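Local coordinates for protein phosphoacetylglucosamine mutase (Aspergillus lentulus, PDB 5O9X) that probably interconverts N-acetylglucosamine 6-phosphate and N-acetylglucosamine 1-phosphate, a phosphomutase step on the way to UDP-N-acetylglucosamine, at residues 160-164 against 165-169. The protein carries 1 engineered substitution. Numbering follows the deposited sequence.
Unlike the reference sequence in segment 160-164: Phe161 (reference Tyr).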
loop_
_atom_site.group_PDB
_atom_site.type_symbol
_atom_site.label_atom_id
_atom_site.label_comp_id
_atom_site.label_asym_id
_atom_site.label_seq_id
_atom_site.Cartn_x
_atom_site.Cartn_y
_atom_site.Cartn_z
ATOM N N LYS A 160 -15.533 -2.458 -12.542
ATOM C CA LYS A 160 -15.326 -1.102 -13.171
ATOM C C LYS A 160 -14.206 -0.327 -12.422
ATOM O O LYS A 160 -13.156 -0.940 -12.157
ATOM C CB LYS A 160 -16.636 -0.278 -13.318
ATOM C CG LYS A 160 -17.795 -1.064 -14.065
ATOM C CD LYS A 160 -17.247 -1.401 -15.431
ATOM C CE LYS A 160 -18.229 -1.980 -16.427
ATOM N NZ LYS A 160 -17.308 -2.321 -17.566
ATOM N N PHE A 161 -14.444 0.959 -12.083
ATOM C CA PHE A 161 -13.445 1.773 -11.427
ATOM C C PHE A 161 -13.580 1.648 -9.904
ATOM O O PHE A 161 -14.667 1.965 -9.318
ATOM C CB PHE A 161 -13.646 3.264 -11.822
ATOM C CG PHE A 161 -13.386 3.514 -13.286
ATOM C CD1 PHE A 161 -12.083 3.712 -13.762
ATOM C CD2 PHE A 161 -14.442 3.487 -14.193
ATOM C CE1 PHE A 161 -11.834 3.937 -15.160
ATOM C CE2 PHE A 161 -14.200 3.684 -15.580
ATOM C CZ PHE A 161 -12.917 3.962 -16.056
ATOM N N MET A 162 -12.480 1.292 -9.253
ATOM C CA MET A 162 -12.444 1.244 -7.791
ATOM C C MET A 162 -11.028 1.564 -7.347
ATOM O O MET A 162 -10.064 1.453 -8.123
ATOM C CB MET A 162 -12.818 -0.189 -7.289
ATOM C CG MET A 162 -14.284 -0.599 -7.597
ATOM S SD MET A 162 -15.002 -1.758 -6.393
ATOM C CE MET A 162 -13.819 -2.965 -6.499
ATOM N N THR A 163 -10.887 1.919 -6.069
ATOM C CA THR A 163 -9.544 2.149 -5.481
ATOM C C THR A 163 -9.025 0.741 -5.223
ATOM O O THR A 163 -9.820 -0.233 -5.229
ATOM C CB THR A 163 -9.659 2.909 -4.105
ATOM O OG1 THR A 163 -10.299 2.103 -3.141
ATOM C CG2 THR A 163 -10.455 4.228 -4.228
ATOM N N THR A 164 -7.704 0.602 -5.110
ATOM C CA THR A 164 -7.128 -0.689 -4.755
ATOM C C THR A 164 -7.757 -1.288 -3.497
ATOM O O THR A 164 -8.111 -2.453 -3.505
ATOM C CB THR A 164 -5.602 -0.547 -4.726
ATOM O OG1 THR A 164 -5.170 -0.341 -6.090
ATOM C CG2 THR A 164 -4.897 -1.835 -4.186
ATOM N N PRO A 165 -7.836 -0.528 -2.398
ATOM C CA PRO A 165 -8.393 -1.140 -1.190
ATOM C C PRO A 165 -9.872 -1.536 -1.347
ATOM O O PRO A 165 -10.284 -2.524 -0.741
ATOM C CB PRO A 165 -8.321 0.005 -0.146
ATOM C CG PRO A 165 -7.249 0.906 -0.628
ATOM C CD PRO A 165 -7.195 0.784 -2.131
ATOM N N GLN A 166 -10.654 -0.796 -2.159
ATOM C CA GLN A 166 -12.062 -1.280 -2.477
ATOM C C GLN A 166 -12.064 -2.674 -3.078
ATOM O O GLN A 166 -12.898 -3.523 -2.660
ATOM C CB GLN A 166 -12.825 -0.336 -3.376
ATOM C CG GLN A 166 -13.286 0.876 -2.591
ATOM C CD GLN A 166 -13.980 1.888 -3.509
ATOM O OE1 GLN A 166 -13.668 2.009 -4.741
ATOM N NE2 GLN A 166 -14.935 2.612 -2.930
ATOM N N LEU A 167 -11.179 -2.912 -4.054
ATOM C CA LEU A 167 -11.094 -4.244 -4.654
ATOM C C LEU A 167 -10.695 -5.323 -3.578
ATOM O O LEU A 167 -11.328 -6.377 -3.492
ATOM C CB LEU A 167 -10.182 -4.212 -5.952
ATOM C CG LEU A 167 -10.251 -5.654 -6.415
ATOM C CD1 LEU A 167 -11.471 -6.133 -7.204
ATOM C CD2 LEU A 167 -8.936 -6.241 -6.810
ATOM N N HIS A 168 -9.621 -5.089 -2.774
ATOM C CA HIS A 168 -9.289 -6.040 -1.678
ATOM C C HIS A 168 -10.479 -6.312 -0.715
ATOM O O HIS A 168 -10.731 -7.474 -0.256
ATOM C CB HIS A 168 -8.168 -5.414 -0.844
ATOM C CG HIS A 168 -6.814 -5.582 -1.431
ATOM N ND1 HIS A 168 -6.384 -4.875 -2.529
ATOM C CD2 HIS A 168 -5.783 -6.398 -1.071
ATOM C CE1 HIS A 168 -5.119 -5.189 -2.774
ATOM N NE2 HIS A 168 -4.749 -6.142 -1.931
ATOM N N TYR A 169 -11.194 -5.247 -0.373
ATOM C CA TYR A 169 -12.428 -5.330 0.452
ATOM C C TYR A 169 -13.476 -6.250 -0.192
ATOM O O TYR A 169 -14.025 -7.120 0.495
ATOM C CB TYR A 169 -13.025 -3.897 0.735
ATOM C CG TYR A 169 -14.430 -3.926 1.196
ATOM C CD1 TYR A 169 -14.726 -3.967 2.623
ATOM C CD2 TYR A 169 -15.494 -3.960 0.294
ATOM C CE1 TYR A 169 -16.048 -3.989 3.068
ATOM C CE2 TYR A 169 -16.812 -4.017 0.755
ATOM C CZ TYR A 169 -17.082 -4.044 2.127
ATOM O OH TYR A 169 -18.422 -4.103 2.579
#
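Thr163 and Gln166 exchange hydrogen bonds in a capping box that starts helix 164-176, where strand 155-161, at the edge of the domain I sheet, turns into the helix. Threonine suits the N-cap because its hydroxyl can stand in for a missing carbonyl: with OG1 set between the backbone N and the carbonyl carbon (chi1 66°), it accepts from Gln166 N at 3.1 Å. Gln166 repays the bond, its chain extended beyond CG until OE1 takes Thr163 N at 3.1 Å, the donor tilted 30° from the amide carbonyl plane. Tyr192 OH binds the NE2 end, which helps fix the amide's rotation. Pro165 suits the first turn, where a backbone N-H would have no helical carbonyl to pair with and its absence costs nothing. The tightly packed side lies against strands 127-132 and 75-81: the Met162 chain bends at chi3 (-55°), bringing CE to 3.9 Å from Leu167 CB, and both side chains touch Ala131. By contrast, the side chains of Lys160 and Phe161 are exposed and touch none of residues 165-169. The Thr164 side chain, whose OG1 bonds Asp286, is about 7 Å from the bound glucose 1,6-bisphosphate, which places the turn near the ligand site. Thr164 O is gripped twice: His168 N approaches nearly in line with C=O, while His168 ND1, 3.1 Å from Thr164 O, comes from above the carbonyl plane, with that oxygen close to the imidazole plane.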